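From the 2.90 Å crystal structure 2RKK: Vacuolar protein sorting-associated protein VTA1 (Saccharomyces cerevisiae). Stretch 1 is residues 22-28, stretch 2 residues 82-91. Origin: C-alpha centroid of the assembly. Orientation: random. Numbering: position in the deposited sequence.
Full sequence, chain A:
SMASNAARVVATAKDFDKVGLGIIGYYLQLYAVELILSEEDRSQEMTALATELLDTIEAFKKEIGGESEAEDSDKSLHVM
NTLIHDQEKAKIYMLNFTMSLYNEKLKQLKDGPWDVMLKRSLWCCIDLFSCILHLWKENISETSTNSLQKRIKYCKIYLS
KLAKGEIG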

# COMPACT_ATOMS: atom_id res chain seq x y z
N GLY A 22 1.01 -2.00 -6.27
CA GLY A 22 0.99 -3.39 -6.73
C GLY A 22 0.15 -4.43 -6.02
O GLY A 22 -0.54 -5.21 -6.68
N ILE A 23 0.24 -4.48 -4.70
CA ILE A 23 -0.54 -5.47 -3.98
C ILE A 23 -2.04 -5.21 -4.16
O ILE A 23 -2.83 -6.14 -4.37
CB ILE A 23 -0.19 -5.49 -2.49
CG1 ILE A 23 1.21 -6.11 -2.29
CG2 ILE A 23 -1.22 -6.31 -1.72
CD1 ILE A 23 1.63 -6.24 -0.83
N ILE A 24 -2.44 -3.94 -4.08
CA ILE A 24 -3.85 -3.60 -4.26
C ILE A 24 -4.28 -4.05 -5.67
O ILE A 24 -5.19 -4.86 -5.81
CB ILE A 24 -4.10 -2.05 -4.13
CG1 ILE A 24 -3.41 -1.47 -2.90
CG2 ILE A 24 -5.58 -1.79 -3.98
CD1 ILE A 24 -3.99 -1.92 -1.59
N GLY A 25 -3.62 -3.52 -6.70
CA GLY A 25 -3.97 -3.87 -8.07
C GLY A 25 -3.90 -5.36 -8.32
O GLY A 25 -4.57 -5.88 -9.22
N TYR A 26 -3.08 -6.05 -7.53
CA TYR A 26 -2.94 -7.49 -7.66
C TYR A 26 -4.31 -8.12 -7.41
O TYR A 26 -4.88 -8.78 -8.28
CB TYR A 26 -1.94 -8.01 -6.64
CG TYR A 26 -1.91 -9.52 -6.48
CD1 TYR A 26 -1.46 -10.35 -7.54
CD2 TYR A 26 -2.27 -10.12 -5.26
CE1 TYR A 26 -1.36 -11.74 -7.37
CE2 TYR A 26 -2.18 -11.49 -5.08
CZ TYR A 26 -1.71 -12.30 -6.14
OH TYR A 26 -1.58 -13.67 -5.96
N TYR A 27 -4.82 -7.88 -6.21
CA TYR A 27 -6.11 -8.40 -5.78
C TYR A 27 -7.29 -7.90 -6.59
O TYR A 27 -8.28 -8.62 -6.75
CB TYR A 27 -6.28 -8.11 -4.30
CG TYR A 27 -5.38 -9.01 -3.49
CD1 TYR A 27 -4.34 -8.51 -2.71
CD2 TYR A 27 -5.57 -10.39 -3.51
CE1 TYR A 27 -3.52 -9.36 -1.96
CE2 TYR A 27 -4.76 -11.24 -2.78
CZ TYR A 27 -3.75 -10.73 -2.01
OH TYR A 27 -2.98 -11.60 -1.27
N LEU A 28 -7.18 -6.68 -7.10
CA LEU A 28 -8.23 -6.13 -7.94
C LEU A 28 -8.33 -7.01 -9.16
O LEU A 28 -9.42 -7.29 -9.66
CB LEU A 28 -7.89 -4.72 -8.36
CG LEU A 28 -8.35 -3.65 -7.38
CD1 LEU A 28 -7.99 -2.26 -7.91
CD2 LEU A 28 -9.85 -3.79 -7.18
N THR A 82 4.05 -12.21 2.84
CA THR A 82 2.93 -12.56 3.71
C THR A 82 1.60 -11.97 3.29
O THR A 82 0.54 -12.52 3.61
CB THR A 82 3.24 -12.14 5.14
OG1 THR A 82 4.35 -11.23 5.14
CG2 THR A 82 3.58 -13.35 5.98
N LEU A 83 1.65 -10.84 2.59
CA LEU A 83 0.45 -10.16 2.11
C LEU A 83 -0.08 -10.82 0.85
O LEU A 83 -1.14 -10.45 0.36
CB LEU A 83 0.77 -8.70 1.79
CG LEU A 83 0.89 -7.76 2.97
CD1 LEU A 83 1.27 -6.38 2.49
CD2 LEU A 83 -0.44 -7.74 3.71
N ILE A 84 0.67 -11.77 0.32
CA ILE A 84 0.26 -12.48 -0.88
C ILE A 84 0.03 -13.94 -0.55
O ILE A 84 -0.70 -14.64 -1.26
CB ILE A 84 1.33 -12.40 -1.97
CG1 ILE A 84 1.72 -10.94 -2.20
CG2 ILE A 84 0.79 -12.98 -3.27
CD1 ILE A 84 2.83 -10.80 -3.23
N HIS A 85 0.65 -14.41 0.53
CA HIS A 85 0.49 -15.79 0.94
C HIS A 85 -0.53 -15.94 2.06
O HIS A 85 -1.21 -16.97 2.13
CB HIS A 85 1.85 -16.39 1.34
CG HIS A 85 2.80 -16.52 0.20
ND1 HIS A 85 2.48 -17.17 -0.97
CD2 HIS A 85 4.06 -16.05 0.03
CE1 HIS A 85 3.50 -17.09 -1.81
NE2 HIS A 85 4.47 -16.41 -1.23
N ASP A 86 -0.67 -14.93 2.92
CA ASP A 86 -1.63 -14.99 4.03
C ASP A 86 -2.91 -14.22 3.70
O ASP A 86 -2.99 -13.02 3.95
CB ASP A 86 -1.03 -14.41 5.32
CG ASP A 86 -1.87 -14.74 6.56
OD1 ASP A 86 -3.09 -14.92 6.44
OD2 ASP A 86 -1.28 -14.82 7.65
N GLN A 87 -3.91 -14.91 3.17
CA GLN A 87 -5.16 -14.26 2.79
C GLN A 87 -5.83 -13.50 3.94
O GLN A 87 -6.66 -12.62 3.72
CB GLN A 87 -6.11 -15.29 2.19
CG GLN A 87 -5.55 -15.91 0.92
CD GLN A 87 -5.14 -14.87 -0.12
OE1 GLN A 87 -5.99 -14.23 -0.74
NE2 GLN A 87 -3.83 -14.68 -0.30
N GLU A 88 -5.46 -13.86 5.17
CA GLU A 88 -5.97 -13.23 6.40
C GLU A 88 -5.43 -11.80 6.46
O GLU A 88 -6.19 -10.83 6.56
CB GLU A 88 -5.47 -14.03 7.62
CG GLU A 88 -5.35 -13.28 8.95
CD GLU A 88 -6.67 -13.19 9.70
OE1 GLU A 88 -6.66 -12.65 10.84
OE2 GLU A 88 -7.70 -13.66 9.16
N LYS A 89 -4.11 -11.70 6.38
CA LYS A 89 -3.43 -10.42 6.42
C LYS A 89 -3.73 -9.61 5.16
O LYS A 89 -3.86 -8.38 5.22
CB LYS A 89 -1.92 -10.65 6.57
CG LYS A 89 -1.53 -11.35 7.88
CD LYS A 89 -0.02 -11.65 8.00
CE LYS A 89 0.27 -12.55 9.22
NZ LYS A 89 1.65 -13.15 9.25
N ALA A 90 -3.86 -10.29 4.03
CA ALA A 90 -4.16 -9.61 2.79
C ALA A 90 -5.52 -8.93 2.89
O ALA A 90 -5.70 -7.78 2.46
CB ALA A 90 -4.15 -10.60 1.63
N LYS A 91 -6.49 -9.64 3.47
CA LYS A 91 -7.85 -9.10 3.64
C LYS A 91 -7.84 -7.85 4.53
O LYS A 91 -8.45 -6.84 4.18
CB LYS A 91 -8.76 -10.19 4.24
CG LYS A 91 -10.20 -9.79 4.48
CD LYS A 91 -10.38 -9.17 5.86
CE LYS A 91 -10.16 -10.20 6.97
NZ LYS A 91 -11.20 -11.27 6.99

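Stretch 1 is helical, and its contact with stretch 2 buries 301 Å² summed over both sides. Three of its residues, I23, Y26 and Y27, point their CA-to-CB bonds toward stretch 2; the spacing of three and four residues is close to one helical turn, so they line one side of the helix. G22, I24, G25 and L28 make no contact with stretch 2.

I23 opens the contact. With chi1 at m and chi2 at t, its extended side chain carries CD1 to 3.3 Å from L83 CD1, a tight apolar pairing. L83 has the same m,t combination, and its CA-to-CB bond also points toward stretch 1, so two branched aliphatic chains meet by their ends in a buried setting. The nearest CA atoms across the stretches are I23 CA and I84 CA, 7.7 Å apart.

Y26, with chi1 at t, reaches I84: Y26 CE2 lies 3.8 Å and Y26 OH 3.7 Å from I84 CG2. The methyl sits oblique to the ring, and the contact is apolar in character; the Y26 hydroxyl forms no hydrogen bond to stretch 2.

Y27 is the polar centre and has the largest covered area, 78 Å². Its m rotamer directs the hydroxyl to where the first helix of stretch 2 gives way to the second. Y27 OH donates to L83 O at 2.7 Å, and the acceptor lies at the ring edge, near the ring plane, as suits an in-plane phenol hydroxyl. Q87 NE2 donates in turn to Y27 OH, but at 3.3 Å and 144° this bond is weak. Q87 points sideways at CB, and its m,m chain bends the amide end nearer. A90 packs from the second helix, its CB 3.7 Å from Y27 CZ; the small methyl fits close beside the phenol.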